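Local coordinates for protein choline dehydrogenase and related flavoproteins (Aspergillus oryzae, PDB 3Q9T) that acts as a formate oxidase of the glucose-methanol-choline oxidoreductase family and carries 8-formyl-FAD at its catalytic site, at residues A[29-40]-A[220-228]; A[49-59]-A[93-101]. All coordinates share one frame; numbering follows the deposited sequence.

Contacts 1 and 2 serve opposite ends of one cofactor, FAY, with their centres about 23 Å apart. They share no helix or strand. Along the chain, contact 2 is nested inside the loop that contact 1 closes. Contact 1 is partly buried and lies at the outer side of the parallel sheet. Its segments, 29-40 and 220-228, are joined mainly by backbone hydrogen bonds, and it ends at the adenosine. Contact 2 is buried and nearer the middle of the chain. Its segments, 49-59 and 93-101, have no direct hydrogen bond between them. They meet through apolar side chains and one bridging water, beside the flavin.

Contact 1 (A[29-40]-A[220-228]); sequences PNVTVLIVEAGI and NITIVPEVH. With FAY ([(2R,3S,4R,5R)-5-(6-amino-9H-purin-9-yl)-3,4-dihydroxytetrahydrofuran-2-yl]methyl (2R,3S,4S)-5-(8-formyl-7-methyl-2,4-dioxo-3,4-dihydrobenzo[g]pteridin-10(2H)-yl)-2,3,4-trihydroxypentyl dihydrogen diphosphate), chain D.
Ala38 CB meets the His228 ring obliquely, 4.4 Å from His228 ND1. One face of this ring carries the adenine amino atom FAY N6A, offset toward the rim. The ring also stacks with Phe441, and its NE2 is hydrogen-bonded to Pro440 O. The flat amide of Asn220 lies at the far end. Asn220 ND2 gives a 3.0 Å bond to Val31 O, in the carbonyl plane of Val31 and tilted 20° from the amide's own plane. ND2 is also bonded to Ala26 O.

Between these ends strands 33-36 and 221-224 run parallel. Asn220 O accepts from Val33 N, Val33 O from Thr222 N, Thr222 O from Ile35 N, and Ile35 O from Val224 N. On one face of the sheet Ile35 CD1 packs on Ile221 CG2 at 3.6 Å, beneath helix 16-25. On the other, Leu34 CD1 meets Val224 CG2 at 3.7 Å. Past the strands, Val227 N bonds to Glu37 O and Glu226 N to Gly39 O.

The Glu37 side chain leaves with CG anti to the backbone N (chi1 167°) and bends at chi2, which brings the carboxylate to the ribose. FAY O3B donates to Glu37 OE1 at 2.7 Å and FAY O2B to Glu37 OE2 at 2.7 Å. An acidic residue at the end of the second strand, gripping both ribose hydroxyls, is characteristic of FAD-binding Rossmann folds. Gly39 N bonds to Glu37 OE2 at 2.9 Å, from the anti side, 25° out of the carboxylate plane. With the ribose bonds it limits carboxylate rotation. These three donors would probably favour the charged carboxylate.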
loop_
_atom_site.group_PDB
_atom_site.type_symbol
_atom_site.label_atom_id
_atom_site.label_comp_id
_atom_site.label_asym_id
_atom_site.label_seq_id
_atom_site.Cartn_x
_atom_site.Cartn_y
_atom_site.Cartn_z
ATOM N N PRO A 29 7.936 48.720 8.796
ATOM C CA PRO A 29 8.520 48.297 10.078
ATOM C C PRO A 29 7.542 48.498 11.241
ATOM O O PRO A 29 7.722 47.916 12.306
ATOM C CB PRO A 29 9.736 49.214 10.228
ATOM C CG PRO A 29 9.427 50.400 9.358
ATOM C CD PRO A 29 8.666 49.845 8.193
ATOM N N ASN A 30 6.501 49.290 11.016
ATOM C CA ASN A 30 5.498 49.537 12.039
ATOM C C ASN A 30 4.381 48.498 12.122
ATOM O O ASN A 30 3.618 48.473 13.086
ATOM C CB ASN A 30 4.880 50.909 11.827
ATOM C CG ASN A 30 5.904 52.014 11.888
ATOM O OD1 ASN A 30 6.547 52.229 12.919
ATOM N ND2 ASN A 30 6.067 52.718 10.782
ATOM N N VAL A 31 4.259 47.663 11.103
ATOM C CA VAL A 31 3.193 46.673 11.094
ATOM C C VAL A 31 3.635 45.463 11.918
ATOM O O VAL A 31 4.729 44.946 11.721
ATOM C CB VAL A 31 2.811 46.294 9.649
ATOM C CG1 VAL A 31 1.876 45.109 9.640
ATOM C CG2 VAL A 31 2.183 47.509 8.933
ATOM N N THR A 32 2.814 45.041 12.872
ATOM C CA THR A 32 3.150 43.859 13.675
ATOM C C THR A 32 2.664 42.579 13.018
ATOM O O THR A 32 1.493 42.464 12.652
ATOM C CB THR A 32 2.542 43.907 15.084
ATOM O OG1 THR A 32 1.164 44.306 14.993
ATOM C CG2 THR A 32 3.314 44.870 15.973
ATOM N N VAL A 33 3.562 41.611 12.898
ATOM C CA VAL A 33 3.249 40.343 12.252
ATOM C C VAL A 33 3.631 39.183 13.171
ATOM O O VAL A 33 4.754 39.134 13.721
ATOM C CB VAL A 33 4.017 40.196 10.897
ATOM C CG1 VAL A 33 3.592 38.926 10.135
ATOM C CG2 VAL A 33 3.828 41.429 10.022
ATOM N N LEU A 34 2.698 38.252 13.340
ATOM C CA LEU A 34 2.983 37.016 14.067
ATOM C C LEU A 34 3.016 35.844 13.099
ATOM O O LEU A 34 2.158 35.742 12.231
ATOM C CB LEU A 34 1.921 36.747 15.142
ATOM C CG LEU A 34 1.880 35.317 15.712
ATOM C CD1 LEU A 34 3.039 35.075 16.679
ATOM C CD2 LEU A 34 0.551 35.052 16.400
ATOM N N ILE A 35 4.012 34.968 13.248
ATOM C CA ILE A 35 4.016 33.676 12.565
ATOM C C ILE A 35 3.969 32.498 13.552
ATOM O O ILE A 35 4.875 32.326 14.353
ATOM C CB ILE A 35 5.271 33.494 11.682
ATOM C CG1 ILE A 35 5.447 34.690 10.746
ATOM C CG2 ILE A 35 5.166 32.195 10.886
ATOM C CD1 ILE A 35 6.815 34.760 10.091
ATOM N N VAL A 36 2.919 31.684 13.479
ATOM C CA VAL A 36 2.891 30.411 14.206
ATOM C C VAL A 36 3.285 29.261 13.280
ATOM O O VAL A 36 2.935 29.246 12.102
ATOM C CB VAL A 36 1.525 30.125 14.891
ATOM C CG1 VAL A 36 1.234 31.169 15.972
ATOM C CG2 VAL A 36 0.395 30.055 13.882
ATOM N N GLU A 37 4.038 28.312 13.828
ATOM C CA GLU A 37 4.691 27.268 13.050
ATOM C C GLU A 37 4.920 26.065 13.948
ATOM O O GLU A 37 5.417 26.216 15.067
ATOM C CB GLU A 37 6.043 27.763 12.541
ATOM C CG GLU A 37 6.937 26.685 11.987
ATOM C CD GLU A 37 6.265 25.884 10.882
ATOM O OE1 GLU A 37 5.547 26.482 10.058
ATOM O OE2 GLU A 37 6.442 24.654 10.849
ATOM N N ALA A 38 4.556 24.883 13.451
ATOM C CA ALA A 38 4.713 23.627 14.193
ATOM C C ALA A 38 6.174 23.202 14.398
ATOM O O ALA A 38 6.518 22.650 15.435
ATOM C CB ALA A 38 3.921 22.507 13.511
ATOM N N GLY A 39 7.023 23.463 13.405
ATOM C CA GLY A 39 8.416 23.050 13.444
ATOM C C GLY A 39 9.358 24.009 14.163
ATOM O O GLY A 39 8.916 24.981 14.780
ATOM N N ILE A 40 10.658 23.732 14.074
ATOM C CA ILE A 40 11.692 24.556 14.699
ATOM C C ILE A 40 11.778 25.934 14.054
ATOM O O ILE A 40 11.305 26.146 12.929
ATOM C CB ILE A 40 13.101 23.929 14.579
ATOM C CG1 ILE A 40 13.414 23.600 13.120
ATOM C CG2 ILE A 40 13.242 22.673 15.428
ATOM C CD1 ILE A 40 14.890 23.812 12.782
ATOM N N ASN A 220 9.632 43.478 13.833
ATOM C CA ASN A 220 8.178 43.564 13.870
ATOM C C ASN A 220 7.508 42.207 13.594
ATOM O O ASN A 220 6.285 42.066 13.702
ATOM C CB ASN A 220 7.641 44.664 12.934
ATOM C CG ASN A 220 8.224 44.585 11.533
ATOM O OD1 ASN A 220 9.351 44.135 11.351
ATOM N ND2 ASN A 220 7.460 45.044 10.535
ATOM N N ILE A 221 8.309 41.207 13.246
ATOM C CA ILE A 221 7.786 39.854 13.106
ATOM C C ILE A 221 8.048 39.061 14.367
ATOM O O ILE A 221 9.199 38.890 14.764
ATOM C CB ILE A 221 8.419 39.085 11.923
ATOM C CG1 ILE A 221 8.187 39.840 10.612
ATOM C CG2 ILE A 221 7.837 37.681 11.858
ATOM C CD1 ILE A 221 8.755 39.162 9.381
ATOM N N THR A 222 6.981 38.597 15.008
ATOM C CA THR A 222 7.138 37.672 16.122
ATOM C C THR A 222 7.055 36.247 15.587
ATOM O O THR A 222 6.076 35.860 14.941
ATOM C CB THR A 222 6.097 37.898 17.254
ATOM O OG1 THR A 222 6.243 39.221 17.786
ATOM C CG2 THR A 222 6.309 36.897 18.392
ATOM N N ILE A 223 8.102 35.469 15.823
ATOM C CA ILE A 223 8.049 34.080 15.402
ATOM C C ILE A 223 7.865 33.095 16.557
ATOM O O ILE A 223 8.728 32.956 17.429
ATOM C CB ILE A 223 9.238 33.692 14.515
ATOM C CG1 ILE A 223 9.321 34.656 13.327
ATOM C CG2 ILE A 223 9.045 32.275 14.008
ATOM C CD1 ILE A 223 10.619 34.583 12.542
ATOM N N VAL A 224 6.729 32.408 16.539
ATOM C CA VAL A 224 6.429 31.377 17.536
ATOM C C VAL A 224 6.451 29.996 16.876
ATOM O O VAL A 224 5.476 29.583 16.248
ATOM C CB VAL A 224 5.075 31.626 18.217
ATOM C CG1 VAL A 224 4.736 30.497 19.193
ATOM C CG2 VAL A 224 5.090 32.970 18.931
ATOM N N PRO A 225 7.597 29.310 16.976
ATOM C CA PRO A 225 7.829 27.967 16.453
ATOM C C PRO A 225 7.380 26.925 17.474
ATOM O O PRO A 225 7.018 27.290 18.596
ATOM C CB PRO A 225 9.350 27.921 16.326
ATOM C CG PRO A 225 9.837 28.784 17.472
ATOM C CD PRO A 225 8.800 29.873 17.622
ATOM N N GLU A 226 7.412 25.650 17.098
ATOM C CA GLU A 226 7.049 24.564 18.016
ATOM C C GLU A 226 5.646 24.699 18.602
ATOM O O GLU A 226 5.447 24.361 19.759
ATOM C CB GLU A 226 8.018 24.476 19.193
ATOM C CG GLU A 226 9.475 24.576 18.834
ATOM C CD GLU A 226 10.131 23.234 18.756
ATOM O OE1 GLU A 226 9.473 22.284 18.276
ATOM O OE2 GLU A 226 11.301 23.127 19.184
ATOM N N VAL A 227 4.678 25.182 17.824
ATOM C CA VAL A 227 3.296 25.209 18.286
ATOM C C VAL A 227 2.407 24.600 17.224
ATOM O O VAL A 227 2.592 24.843 16.036
ATOM C CB VAL A 227 2.792 26.634 18.625
ATOM C CG1 VAL A 227 3.598 27.237 19.772
ATOM C CG2 VAL A 227 2.824 27.539 17.383
ATOM N N HIS A 228 1.440 23.801 17.663
ATOM C CA HIS A 228 0.562 23.084 16.754
ATOM C C HIS A 228 -0.819 23.741 16.754
ATOM O O HIS A 228 -1.439 23.936 17.815
ATOM C CB HIS A 228 0.466 21.626 17.209
ATOM C CG HIS A 228 -0.055 20.696 16.163
ATOM N ND1 HIS A 228 0.773 19.957 15.344
ATOM C CD2 HIS A 228 -1.321 20.373 15.809
ATOM C CE1 HIS A 228 0.039 19.221 14.530
ATOM N NE2 HIS A 228 -1.235 19.454 14.791
HETATM P P FAY D . 3.415 25.763 0.852
HETATM N N1 FAY D . 8.866 22.280 -5.882
HETATM C C2 FAY D . 9.802 22.835 -6.751
HETATM O O2 FAY D . 9.549 23.877 -7.344
HETATM N N3 FAY D . 11.137 22.522 -6.601
HETATM C C4 FAY D . 11.470 21.309 -6.051
HETATM O O4 FAY D . 12.439 20.702 -6.544
HETATM N N5 FAY D . 10.844 19.522 -4.598
HETATM C C6 FAY D . 10.524 18.048 -2.797
HETATM C C7 FAY D . 9.842 17.646 -1.662
HETATM C C8 FAY D . 8.688 18.334 -1.273
HETATM O O8 FAY D . 7.212 18.704 0.508
HETATM C C9 FAY D . 8.309 19.493 -1.964
HETATM P PA FAY D . 4.550 24.454 3.088
HETATM C "C1'" FAY D . 7.268 21.750 -3.532
HETATM C C10 FAY D . 9.205 21.200 -5.102
HETATM N N10 FAY D . 8.452 20.883 -3.968
HETATM N N1A FAY D . 0.216 23.711 13.102
HETATM O O1A FAY D . 4.589 23.008 3.459
HETATM C C1B FAY D . 3.206 24.394 8.839
HETATM O O1P FAY D . 3.653 27.154 1.389
HETATM C "C2'" FAY D . 7.723 22.977 -2.710
HETATM O "O2'" FAY D . 8.660 22.538 -1.793
HETATM C C2A FAY D . 1.280 24.580 12.948
HETATM O O2A FAY D . 5.834 24.972 2.517
HETATM C C2B FAY D . 4.214 23.419 8.258
HETATM O O2B FAY D . 5.158 22.959 9.208
HETATM O O2P FAY D . 2.078 25.676 0.138
HETATM C "C3'" FAY D . 6.710 23.925 -1.987
HETATM O "O3'" FAY D . 7.108 24.381 -0.696
HETATM N N3A FAY D . 1.973 24.637 11.749
HETATM C C3B FAY D . 4.876 24.272 7.198
HETATM O O3B FAY D . 5.869 25.058 7.811
HETATM O O3P FAY D . 3.351 24.711 2.071
HETATM C "C4'" FAY D . 5.302 23.399 -1.857
HETATM O "O4'" FAY D . 4.936 22.953 -3.160
HETATM C C4A FAY D . 1.598 23.838 10.718
HETATM C C4B FAY D . 3.781 25.212 6.758
HETATM O O4B FAY D . 2.753 25.132 7.732
HETATM C C4X FAY D . 10.483 20.645 -5.299
HETATM C "C5'" FAY D . 4.349 24.496 -1.325
HETATM O "O5'" FAY D . 4.622 25.208 -0.108
HETATM C C5A FAY D . 0.523 22.963 10.852
HETATM C C5B FAY D . 3.262 24.851 5.381
HETATM O O5B FAY D . 4.202 25.298 4.435
HETATM C C5X FAY D . 10.013 19.065 -3.598
HETATM C C6A FAY D . -0.174 22.892 12.056
HETATM N N6A FAY D . -1.143 21.981 12.218
HETATM N N7A FAY D . 0.374 22.306 9.683
HETATM C C7M FAY D . 10.266 16.359 -0.996
HETATM C C8A FAY D . 1.308 22.741 8.811
HETATM C C8M FAY D . 8.212 18.147 0.116
HETATM C C9A FAY D . 8.932 19.847 -3.159
HETATM N N9A FAY D . 2.073 23.680 9.439
HETATM O O HOH W 1 7.565 20.346 16.596
#

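Contact 2 (A[49-59]-A[93-101]); sequences ITTPSSAMDLR and SSSLNYFTW. With FAY ([(2R,3S,4R,5R)-5-(6-amino-9H-purin-9-yl)-3,4-dihydroxytetrahydrofuran-2-yl]methyl (2R,3S,4S)-5-(8-formyl-7-methyl-2,4-dioxo-3,4-dihydrobenzo[g]pteridin-10(2H)-yl)-2,3,4-trihydroxypentyl dihydrogen diphosphate), chain D.
Tyr98 lies between the flavin and segment 49-59, touching Ala55 and Met56. Tyr98 CB is 3.6 Å from the flavin oxygen FAY O4. With CG anti to the carbonyl carbon (chi1 -49°), the ring stands roughly perpendicular to the flavin and turns a face to its rim. CD1 and CE1 lie by FAY C6. At the ring edge CD2 and CE2 meet Ala55 CB, with Tyr98 CD2 3.5 Å from Ala55 CB. Tyr98 CZ meets Met56 CG at 3.9 Å. Met56 SD stands above the face opposite the flavin, 5.3 Å from the Tyr98 ring centroid, a distant Met-aromatic contact. At the tip, Tyr98 OH donates to a water at 2.8 Å. That water donates to Ala55 O and Leu96 O, so it ties the segments where no direct hydrogen bond does.

Beside the tyrosine, Phe99 turns its edge to Pro52 O, and Phe99 CZ touches Pro52 CB at 3.6 Å. Asn97 O lies over the centre of one Phe99 face. Leu58 CD1 presses tightly on Leu96 CB at 3.4 Å. Asn97 forms an Asx turn to Phe99 N, while Asn97 ND2 binds FAY O2' at 3.0 Å and Gln555 OE1.

The 3-10 segment 52-58, just after helix 47-50, thus backs the loop that lines the flavin. Strands 195-204 and 207-208 pack against Pro52, Ala55 and Phe99, and helix 555-572 meets segment 93-101 at Ser94 and Trp101.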
loop_
_atom_site.group_PDB
_atom_site.type_symbol
_atom_site.label_atom_id
_atom_site.label_comp_id
_atom_site.label_asym_id
_atom_site.label_seq_id
_atom_site.Cartn_x
_atom_site.Cartn_y
_atom_site.Cartn_z
ATOM N N ILE A 49 19.584 20.930 6.535
ATOM C CA ILE A 49 18.678 21.841 5.839
ATOM C C ILE A 49 19.426 22.762 4.884
ATOM O O ILE A 49 19.006 22.949 3.729
ATOM C CB ILE A 49 17.813 22.673 6.819
ATOM C CG1 ILE A 49 16.700 21.796 7.399
ATOM C CG2 ILE A 49 17.201 23.883 6.112
ATOM C CD1 ILE A 49 15.911 22.446 8.540
ATOM N N THR A 50 20.549 23.320 5.346
ATOM C CA THR A 50 21.232 24.354 4.559
ATOM C C THR A 50 22.090 23.783 3.431
ATOM O O THR A 50 22.411 24.484 2.461
ATOM C CB THR A 50 22.057 25.310 5.430
ATOM O OG1 THR A 50 23.053 24.574 6.160
ATOM C CG2 THR A 50 21.143 26.045 6.411
ATOM N N THR A 51 22.440 22.509 3.569
ATOM C CA THR A 51 23.316 21.808 2.622
ATOM C C THR A 51 22.544 21.096 1.515
ATOM O O THR A 51 21.889 20.089 1.774
ATOM C CB THR A 51 24.096 20.729 3.354
ATOM O OG1 THR A 51 24.787 21.320 4.463
ATOM C CG2 THR A 51 25.068 20.041 2.405
ATOM N N PRO A 52 22.630 21.602 0.275
ATOM C CA PRO A 52 21.739 21.066 -0.766
ATOM C C PRO A 52 21.871 19.570 -1.021
ATOM O O PRO A 52 20.872 18.955 -1.398
ATOM C CB PRO A 52 22.122 21.864 -2.015
ATOM C CG PRO A 52 22.642 23.163 -1.463
ATOM C CD PRO A 52 23.362 22.792 -0.182
ATOM N N SER A 53 23.047 18.982 -0.825
ATOM C CA SER A 53 23.202 17.564 -1.166
ATOM C C SER A 53 22.571 16.637 -0.132
ATOM O O SER A 53 22.449 15.440 -0.368
ATOM C CB SER A 53 24.674 17.181 -1.409
ATOM O OG SER A 53 25.466 17.269 -0.237
ATOM N N SER A 54 22.173 17.199 1.004
ATOM C CA SER A 54 21.541 16.437 2.076
ATOM C C SER A 54 20.017 16.353 1.936
ATOM O O SER A 54 19.376 15.642 2.704
ATOM C CB SER A 54 21.852 17.068 3.437
ATOM O OG SER A 54 23.181 16.827 3.842
ATOM N N ALA A 55 19.445 17.083 0.979
ATOM C CA ALA A 55 17.978 17.195 0.853
ATOM C C ALA A 55 17.227 15.870 1.002
ATOM O O ALA A 55 16.357 15.736 1.873
ATOM C CB ALA A 55 17.599 17.874 -0.454
ATOM N N MET A 56 17.559 14.898 0.156
ATOM C CA MET A 56 16.895 13.598 0.192
ATOM C C MET A 56 16.957 12.931 1.565
ATOM O O MET A 56 16.005 12.272 1.982
ATOM C CB MET A 56 17.413 12.678 -0.923
ATOM C CG MET A 56 17.072 13.237 -2.280
ATOM S SD MET A 56 17.374 12.186 -3.707
ATOM C CE MET A 56 19.142 12.413 -3.894
ATOM N N ASP A 57 18.051 13.138 2.285
ATOM C CA ASP A 57 18.173 12.585 3.623
ATOM C C ASP A 57 17.167 13.180 4.600
ATOM O O ASP A 57 17.006 12.649 5.685
ATOM C CB ASP A 57 19.578 12.827 4.187
ATOM C CG ASP A 57 20.661 12.080 3.423
ATOM O OD1 ASP A 57 20.400 10.946 2.964
ATOM O OD2 ASP A 57 21.779 12.634 3.290
ATOM N N LEU A 58 16.520 14.293 4.245
ATOM C CA LEU A 58 15.520 14.913 5.129
ATOM C C LEU A 58 14.184 14.154 5.177
ATOM O O LEU A 58 13.349 14.419 6.048
ATOM C CB LEU A 58 15.256 16.373 4.748
ATOM C CG LEU A 58 16.407 17.358 4.939
ATOM C CD1 LEU A 58 16.101 18.664 4.214
ATOM C CD2 LEU A 58 16.713 17.602 6.411
ATOM N N ARG A 59 13.977 13.229 4.242
ATOM C CA ARG A 59 12.814 12.350 4.299
ATOM C C ARG A 59 12.888 11.499 5.565
ATOM O O ARG A 59 13.943 10.979 5.911
ATOM C CB ARG A 59 12.732 11.443 3.065
ATOM C CG ARG A 59 12.387 12.156 1.756
ATOM C CD ARG A 59 11.771 11.178 0.716
ATOM N NE ARG A 59 12.453 9.900 0.782
ATOM C CZ ARG A 59 11.867 8.712 0.798
ATOM N NH1 ARG A 59 10.546 8.593 0.718
ATOM N NH2 ARG A 59 12.623 7.629 0.887
ATOM N N SER A 93 8.069 23.317 3.416
ATOM C CA SER A 93 8.637 22.428 2.411
ATOM C C SER A 93 9.742 23.059 1.574
ATOM O O SER A 93 10.490 22.336 0.923
ATOM C CB SER A 93 7.545 21.846 1.518
ATOM O OG SER A 93 6.663 21.038 2.285
ATOM N N SER A 94 9.860 24.389 1.582
ATOM C CA SER A 94 11.011 25.041 0.929
ATOM C C SER A 94 12.326 24.759 1.692
ATOM O O SER A 94 13.420 25.024 1.201
ATOM C CB SER A 94 10.786 26.555 0.775
ATOM O OG SER A 94 11.007 27.247 2.000
ATOM N N SER A 95 12.202 24.226 2.900
ATOM C CA SER A 95 13.361 23.809 3.686
ATOM C C SER A 95 13.807 22.367 3.447
ATOM O O SER A 95 14.868 21.962 3.933
ATOM C CB SER A 95 13.079 23.980 5.170
ATOM O OG SER A 95 13.066 25.350 5.517
ATOM N N LEU A 96 13.014 21.576 2.733
ATOM C CA LEU A 96 13.471 20.220 2.419
ATOM C C LEU A 96 13.289 19.794 0.958
ATOM O O LEU A 96 13.482 18.620 0.636
ATOM C CB LEU A 96 12.893 19.167 3.389
ATOM C CG LEU A 96 11.397 19.047 3.692
ATOM C CD1 LEU A 96 10.510 19.083 2.453
ATOM C CD2 LEU A 96 11.098 17.795 4.544
ATOM N N ASN A 97 12.945 20.744 0.086
ATOM C CA ASN A 97 12.649 20.433 -1.322
ATOM C C ASN A 97 13.896 20.289 -2.192
ATOM O O ASN A 97 15.018 20.411 -1.686
ATOM C CB ASN A 97 11.603 21.401 -1.925
ATOM C CG ASN A 97 12.187 22.780 -2.293
ATOM O OD1 ASN A 97 13.403 22.976 -2.329
ATOM N ND2 ASN A 97 11.304 23.732 -2.589
ATOM N N TYR A 98 13.714 19.985 -3.482
ATOM C CA TYR A 98 14.864 19.720 -4.362
ATOM C C TYR A 98 15.179 20.870 -5.346
ATOM O O TYR A 98 15.671 20.664 -6.468
ATOM C CB TYR A 98 14.743 18.335 -5.038
ATOM C CG TYR A 98 14.419 17.264 -4.015
ATOM C CD1 TYR A 98 13.476 16.277 -4.279
ATOM C CD2 TYR A 98 15.034 17.272 -2.757
ATOM C CE1 TYR A 98 13.155 15.320 -3.324
ATOM C CE2 TYR A 98 14.718 16.322 -1.793
ATOM C CZ TYR A 98 13.772 15.348 -2.085
ATOM O OH TYR A 98 13.433 14.404 -1.140
ATOM N N PHE A 99 14.859 22.079 -4.896
ATOM C CA PHE A 99 15.509 23.310 -5.352
ATOM C C PHE A 99 15.075 23.888 -6.689
ATOM O O PHE A 99 15.165 25.101 -6.878
ATOM C CB PHE A 99 17.032 23.137 -5.349
ATOM C CG PHE A 99 17.554 22.531 -4.107
ATOM C CD1 PHE A 99 17.595 23.271 -2.921
ATOM C CD2 PHE A 99 18.008 21.226 -4.097
ATOM C CE1 PHE A 99 18.097 22.713 -1.745
ATOM C CE2 PHE A 99 18.500 20.657 -2.919
ATOM C CZ PHE A 99 18.531 21.410 -1.740
ATOM N N THR A 100 14.637 23.038 -7.613
ATOM C CA THR A 100 14.313 23.497 -8.959
ATOM C C THR A 100 13.350 24.679 -8.951
ATOM O O THR A 100 12.388 24.724 -8.181
ATOM C CB THR A 100 13.755 22.395 -9.858
ATOM O OG1 THR A 100 14.450 21.163 -9.615
ATOM C CG2 THR A 100 13.947 22.787 -11.320
ATOM N N TRP A 101 13.647 25.651 -9.805
ATOM C CA TRP A 101 12.905 26.900 -9.856
ATOM C C TRP A 101 12.470 27.116 -11.281
ATOM O O TRP A 101 13.288 27.474 -12.136
ATOM C CB TRP A 101 13.791 28.044 -9.402
ATOM C CG TRP A 101 13.137 29.398 -9.398
ATOM C CD1 TRP A 101 13.127 30.301 -10.415
ATOM C CD2 TRP A 101 12.440 30.019 -8.301
ATOM N NE1 TRP A 101 12.463 31.443 -10.029
ATOM C CE2 TRP A 101 12.032 31.297 -8.737
ATOM C CE3 TRP A 101 12.117 29.613 -7.001
ATOM C CZ2 TRP A 101 11.317 32.170 -7.924
ATOM C CZ3 TRP A 101 11.407 30.479 -6.193
ATOM C CH2 TRP A 101 11.012 31.747 -6.656
HETATM P P FAY D . 3.415 25.763 0.852
HETATM N N1 FAY D . 8.866 22.280 -5.882
HETATM C C2 FAY D . 9.802 22.835 -6.751
HETATM O O2 FAY D . 9.549 23.877 -7.344
HETATM N N3 FAY D . 11.137 22.522 -6.601
HETATM C C4 FAY D . 11.470 21.309 -6.051
HETATM O O4 FAY D . 12.439 20.702 -6.544
HETATM N N5 FAY D . 10.844 19.522 -4.598
HETATM C C6 FAY D . 10.524 18.048 -2.797
HETATM C C7 FAY D . 9.842 17.646 -1.662
HETATM C C8 FAY D . 8.688 18.334 -1.273
HETATM O O8 FAY D . 7.212 18.704 0.508
HETATM C C9 FAY D . 8.309 19.493 -1.964
HETATM P PA FAY D . 4.550 24.454 3.088
HETATM C "C1'" FAY D . 7.268 21.750 -3.532
HETATM C C10 FAY D . 9.205 21.200 -5.102
HETATM N N10 FAY D . 8.452 20.883 -3.968
HETATM N N1A FAY D . 0.216 23.711 13.102
HETATM O O1A FAY D . 4.589 23.008 3.459
HETATM C C1B FAY D . 3.206 24.394 8.839
HETATM O O1P FAY D . 3.653 27.154 1.389
HETATM C "C2'" FAY D . 7.723 22.977 -2.710
HETATM O "O2'" FAY D . 8.660 22.538 -1.793
HETATM C C2A FAY D . 1.280 24.580 12.948
HETATM O O2A FAY D . 5.834 24.972 2.517
HETATM C C2B FAY D . 4.214 23.419 8.258
HETATM O O2B FAY D . 5.158 22.959 9.208
HETATM O O2P FAY D . 2.078 25.676 0.138
HETATM C "C3'" FAY D . 6.710 23.925 -1.987
HETATM O "O3'" FAY D . 7.108 24.381 -0.696
HETATM N N3A FAY D . 1.973 24.637 11.749
HETATM C C3B FAY D . 4.876 24.272 7.198
HETATM O O3B FAY D . 5.869 25.058 7.811
HETATM O O3P FAY D . 3.351 24.711 2.071
HETATM C "C4'" FAY D . 5.302 23.399 -1.857
HETATM O "O4'" FAY D . 4.936 22.953 -3.160
HETATM C C4A FAY D . 1.598 23.838 10.718
HETATM C C4B FAY D . 3.781 25.212 6.758
HETATM O O4B FAY D . 2.753 25.132 7.732
HETATM C C4X FAY D . 10.483 20.645 -5.299
HETATM C "C5'" FAY D . 4.349 24.496 -1.325
HETATM O "O5'" FAY D . 4.622 25.208 -0.108
HETATM C C5A FAY D . 0.523 22.963 10.852
HETATM C C5B FAY D . 3.262 24.851 5.381
HETATM O O5B FAY D . 4.202 25.298 4.435
HETATM C C5X FAY D . 10.013 19.065 -3.598
HETATM C C6A FAY D . -0.174 22.892 12.056
HETATM N N6A FAY D . -1.143 21.981 12.218
HETATM N N7A FAY D . 0.374 22.306 9.683
HETATM C C7M FAY D . 10.266 16.359 -0.996
HETATM C C8A FAY D . 1.308 22.741 8.811
HETATM C C8M FAY D . 8.212 18.147 0.116
HETATM C C9A FAY D . 8.932 19.847 -3.159
HETATM N N9A FAY D . 2.073 23.680 9.439
HETATM O O HOH W 2 13.549 15.763 1.309
#